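Local coordinates for tyrosine--tRNA ligase, mitochondrial (Emericella nidulans, PDB 5IHX) that attaches tyrosine to tRNA(Tyr) in mitochondria at the expense of ATP, as a class I aminoacyl-tRNA synthetase, at the interface of chains A and B. Coordinates in Å, arbitrary orientation; residue numbers count along the deposited sequence, not the author numbering. Chains: chain A/B, Tyrosine--tRNA ligase, mitochondrial.

Contact 1: the interface of chains A and B. Residues chain A 182, 186, 212, 219; chain B 212-213, 216, 220.
A:Gly186 and B:Ala213 are joined by a backbone hydrogen bond in this patch, part of the two-fold interface that probably helps to pair the catalytic domains of two copies of the synthetase. The carbonyl O of A:Gly186, at the C-terminal end of helix 178-186, accepts it from the backbone N of B:Ala213 at 3.1 Å. B:Ala213 sits in the first turn of helix 212-229, where amide N-H groups still lack partners from their own helix, so the partner chain's carbonyl helps to cap that start. The N-H comes down from well above the carbonyl plane, 69° out of it.

The apolar contacts centre on the ring of B:Phe212. Methyl CD2 of A:Leu219 sits squarely over one face of B:Phe212, 3.7 Å from the ring centroid, a CH-pi contact between side chains that come from opposite directions. B:Phe212 turns CG away from its own backbone N (chi1 -174°), which carries the ring beneath that methyl. From the other chain's equivalent position, CZ of A:Phe212 lies 3.8 Å from CZ of B:Phe212. A:Leu182 uses both branches: CD2 lies 4.0 Å from CD2 of B:Phe212, while CD1 touches SD of B:Met220 at 3.7 Å as the two side chains run past each other in opposite directions.

B:Thr216 joins the polar and apolar groups. The hydroxyl OG1 of B:Thr216 donates to the carbonyl O of B:Phe212, one turn back in the same helix, at 2.7 Å, which fixes the rotation of the side chain. OG1 of B:Thr216 also lies in the ring plane of A:Phe212, at its edge, 3.5 Å from CZ.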
# COMPACT_ATOMS: atom_id res chain seq x y z
N LEU A 182 -3.78 5.21 -3.14
CA LEU A 182 -5.08 4.59 -3.37
C LEU A 182 -6.06 5.58 -4.00
O LEU A 182 -6.84 5.22 -4.88
CB LEU A 182 -5.66 4.05 -2.06
CG LEU A 182 -4.89 2.91 -1.38
CD1 LEU A 182 -5.67 2.39 -0.18
CD2 LEU A 182 -4.58 1.78 -2.35
N GLY A 186 -4.77 3.81 -7.09
CA GLY A 186 -5.36 2.54 -6.72
C GLY A 186 -6.85 2.42 -7.00
O GLY A 186 -7.34 1.34 -7.33
N PHE A 212 1.28 -9.55 -1.04
CA PHE A 212 0.56 -8.33 -1.39
C PHE A 212 1.55 -7.25 -1.79
O PHE A 212 1.31 -6.49 -2.73
CB PHE A 212 -0.31 -7.86 -0.22
CG PHE A 212 -1.17 -6.67 -0.55
CD1 PHE A 212 -2.45 -6.84 -1.04
CD2 PHE A 212 -0.69 -5.38 -0.37
CE1 PHE A 212 -3.25 -5.75 -1.34
CE2 PHE A 212 -1.48 -4.29 -0.67
CZ PHE A 212 -2.76 -4.47 -1.16
N LEU A 219 2.58 -0.81 -9.14
CA LEU A 219 1.98 0.49 -8.82
C LEU A 219 3.04 1.45 -8.28
O LEU A 219 2.96 2.66 -8.50
CB LEU A 219 0.84 0.33 -7.81
CG LEU A 219 -0.51 -0.15 -8.38
CD1 LEU A 219 -0.47 -1.63 -8.71
CD2 LEU A 219 -1.64 0.16 -7.41
N PHE B 212 -8.04 -1.83 -7.14
CA PHE B 212 -6.93 -2.14 -6.25
C PHE B 212 -7.20 -1.57 -4.86
O PHE B 212 -6.90 -2.21 -3.85
CB PHE B 212 -5.61 -1.58 -6.80
CG PHE B 212 -4.40 -1.98 -6.01
CD1 PHE B 212 -3.73 -3.15 -6.30
CD2 PHE B 212 -3.95 -1.20 -4.96
CE1 PHE B 212 -2.62 -3.53 -5.57
CE2 PHE B 212 -2.84 -1.57 -4.23
CZ PHE B 212 -2.17 -2.74 -4.54
N ALA B 213 -7.77 -0.37 -4.82
CA ALA B 213 -8.15 0.27 -3.56
C ALA B 213 -9.09 -0.62 -2.75
O ALA B 213 -8.89 -0.82 -1.55
CB ALA B 213 -8.79 1.62 -3.83
N THR B 216 -7.51 -3.56 -1.24
CA THR B 216 -6.62 -3.20 -0.14
C THR B 216 -7.38 -2.98 1.18
O THR B 216 -6.77 -3.01 2.26
CB THR B 216 -5.82 -1.92 -0.47
OG1 THR B 216 -5.18 -2.07 -1.75
CG2 THR B 216 -4.75 -1.64 0.58
N MET B 220 -6.29 -2.44 5.45
CA MET B 220 -6.47 -1.19 6.18
C MET B 220 -7.25 -1.44 7.47
O MET B 220 -6.93 -0.87 8.52
CB MET B 220 -7.19 -0.16 5.31
CG MET B 220 -6.36 0.27 4.09
SD MET B 220 -7.13 1.56 3.10
CE MET B 220 -6.91 2.98 4.18

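Contact 2: the interface of chains A and B. Residues chain A 191, 194, 212, 215-216, 219; chain B 212, 215.
Helices 191-196 and 212-229 of chain A close around the first turn of helix 212-229 of chain B, with B:Phe212 pushed between them and B:Phe215 alongside. Beyond the leucine methyl on its face, the B:Phe212 ring is held along its rim. CZ of B:Phe212 points at A:Thr216, whose OG1 lies in the ring plane 3.4 Å from that CZ and whose methyl CG2 also touches it. The hydroxyl OG1 of A:Thr216 donates a hydrogen bond to the carbonyl O of A:Phe212 at 2.7 Å, from 36° above the carbonyl plane, so it is oriented by its own helix while its oxygen borders the partner's ring. On the next rim atom, CE1 of B:Phe212 meets CD2 of A:Phe215 at 3.8 Å, the two side chains passing in opposite directions. A:Met194 bends at the last torsion (chi3 63°) and lays CE over one face of A:Phe215, offset toward the rim, while SD lies 4.1 Å from CD1 of B:Phe212.

The reciprocal aromatic pair is here too, A:Phe212 placing CE1 3.7 Å from CD2 of B:Phe215. A:Ile191 packs on the backbone end of the group. The branch methyl CG2 of A:Ile191 rests on CA of B:Phe212 at 3.6 Å. CD1 of A:Ile191 lies above the plane of the B:Phe215 ring, at its rim, 3.8 Å from ring atom CD1, the side chains crossing near a right angle. With CG1 held between the backbone N and the carbonyl carbon (chi1 64°), the two arms of the isoleucine reach B:Phe212 and B:Phe215, about one turn apart on the opposite helix. The resulting aromatic and aliphatic core buries B:Phe212 deeply in chain A, and probably helps hold the catalytic domains together as the dimer typical of tyrosyl-tRNA synthetases.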
# COMPACT_ATOMS: atom_id res chain seq x y z
N ILE A 191 -7.96 -5.00 -10.58
CA ILE A 191 -7.03 -6.06 -10.20
C ILE A 191 -7.08 -7.23 -11.18
O ILE A 191 -6.14 -8.01 -11.27
CB ILE A 191 -7.31 -6.58 -8.77
CG1 ILE A 191 -8.69 -7.24 -8.69
CG2 ILE A 191 -7.19 -5.44 -7.76
CD1 ILE A 191 -8.95 -7.94 -7.36
N MET A 194 -4.36 -7.11 -13.75
CA MET A 194 -3.11 -7.31 -13.03
C MET A 194 -2.86 -8.80 -12.79
O MET A 194 -1.73 -9.27 -12.88
CB MET A 194 -3.12 -6.58 -11.68
CG MET A 194 -3.03 -5.07 -11.77
SD MET A 194 -3.04 -4.28 -10.15
CE MET A 194 -1.54 -4.95 -9.42
N PHE A 212 1.28 -9.55 -1.04
CA PHE A 212 0.56 -8.33 -1.39
C PHE A 212 1.55 -7.25 -1.79
O PHE A 212 1.31 -6.49 -2.73
CB PHE A 212 -0.31 -7.86 -0.22
CG PHE A 212 -1.17 -6.67 -0.55
CD1 PHE A 212 -2.45 -6.84 -1.04
CD2 PHE A 212 -0.69 -5.38 -0.37
CE1 PHE A 212 -3.25 -5.75 -1.34
CE2 PHE A 212 -1.48 -4.29 -0.67
CZ PHE A 212 -2.76 -4.47 -1.16
N PHE A 215 2.66 -7.83 -5.28
CA PHE A 215 1.53 -7.52 -6.15
C PHE A 215 1.42 -6.01 -6.37
O PHE A 215 0.92 -5.56 -7.40
CB PHE A 215 0.25 -8.09 -5.54
CG PHE A 215 -0.94 -8.03 -6.46
CD1 PHE A 215 -0.96 -8.77 -7.64
CD2 PHE A 215 -2.06 -7.28 -6.13
CE1 PHE A 215 -2.06 -8.73 -8.48
CE2 PHE A 215 -3.16 -7.24 -6.97
CZ PHE A 215 -3.16 -7.97 -8.14
N THR A 216 1.89 -5.24 -5.39
CA THR A 216 1.80 -3.78 -5.43
C THR A 216 2.96 -3.14 -6.19
O THR A 216 2.88 -1.98 -6.59
CB THR A 216 1.76 -3.20 -3.99
OG1 THR A 216 0.75 -3.87 -3.23
CG2 THR A 216 1.48 -1.70 -4.00
N LEU A 219 2.58 -0.81 -9.14
CA LEU A 219 1.98 0.49 -8.82
C LEU A 219 3.04 1.45 -8.28
O LEU A 219 2.96 2.66 -8.50
CB LEU A 219 0.84 0.33 -7.81
CG LEU A 219 -0.51 -0.15 -8.38
CD1 LEU A 219 -0.47 -1.63 -8.71
CD2 LEU A 219 -1.64 0.16 -7.41
N PHE B 212 -8.04 -1.83 -7.14
CA PHE B 212 -6.93 -2.14 -6.25
C PHE B 212 -7.20 -1.57 -4.86
O PHE B 212 -6.90 -2.21 -3.85
CB PHE B 212 -5.61 -1.58 -6.80
CG PHE B 212 -4.40 -1.98 -6.01
CD1 PHE B 212 -3.73 -3.15 -6.30
CD2 PHE B 212 -3.95 -1.20 -4.96
CE1 PHE B 212 -2.62 -3.53 -5.57
CE2 PHE B 212 -2.84 -1.57 -4.23
CZ PHE B 212 -2.17 -2.74 -4.54
N PHE B 215 -9.52 -3.84 -3.07
CA PHE B 215 -8.76 -5.03 -2.72
C PHE B 215 -7.90 -4.81 -1.48
O PHE B 215 -7.60 -5.75 -0.74
CB PHE B 215 -7.89 -5.46 -3.91
CG PHE B 215 -7.24 -6.80 -3.74
CD1 PHE B 215 -8.00 -7.96 -3.68
CD2 PHE B 215 -5.86 -6.92 -3.67
CE1 PHE B 215 -7.40 -9.20 -3.53
CE2 PHE B 215 -5.25 -8.15 -3.53
CZ PHE B 215 -6.02 -9.29 -3.46

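Contact 1 and contact 2 lie about 6 Å apart, measured between the centres of their C-alpha atoms, and share A:Phe212, A:Leu219 and B:Phe212. They are neighbouring parts of one continuous surface, with helix 212-229 of both chains common to them. Contact 1 adds helix 178-186 of chain A and the backbone link to it; contact 2 adds helix 191-196. Two-fold symmetry repeats every contact with the chains exchanged, and A:Phe212 and B:Phe212 both lie in the shared centre. Each chain thus both inserts and receives the same phenylalanine, an arrangement consistent with a symmetric dimer.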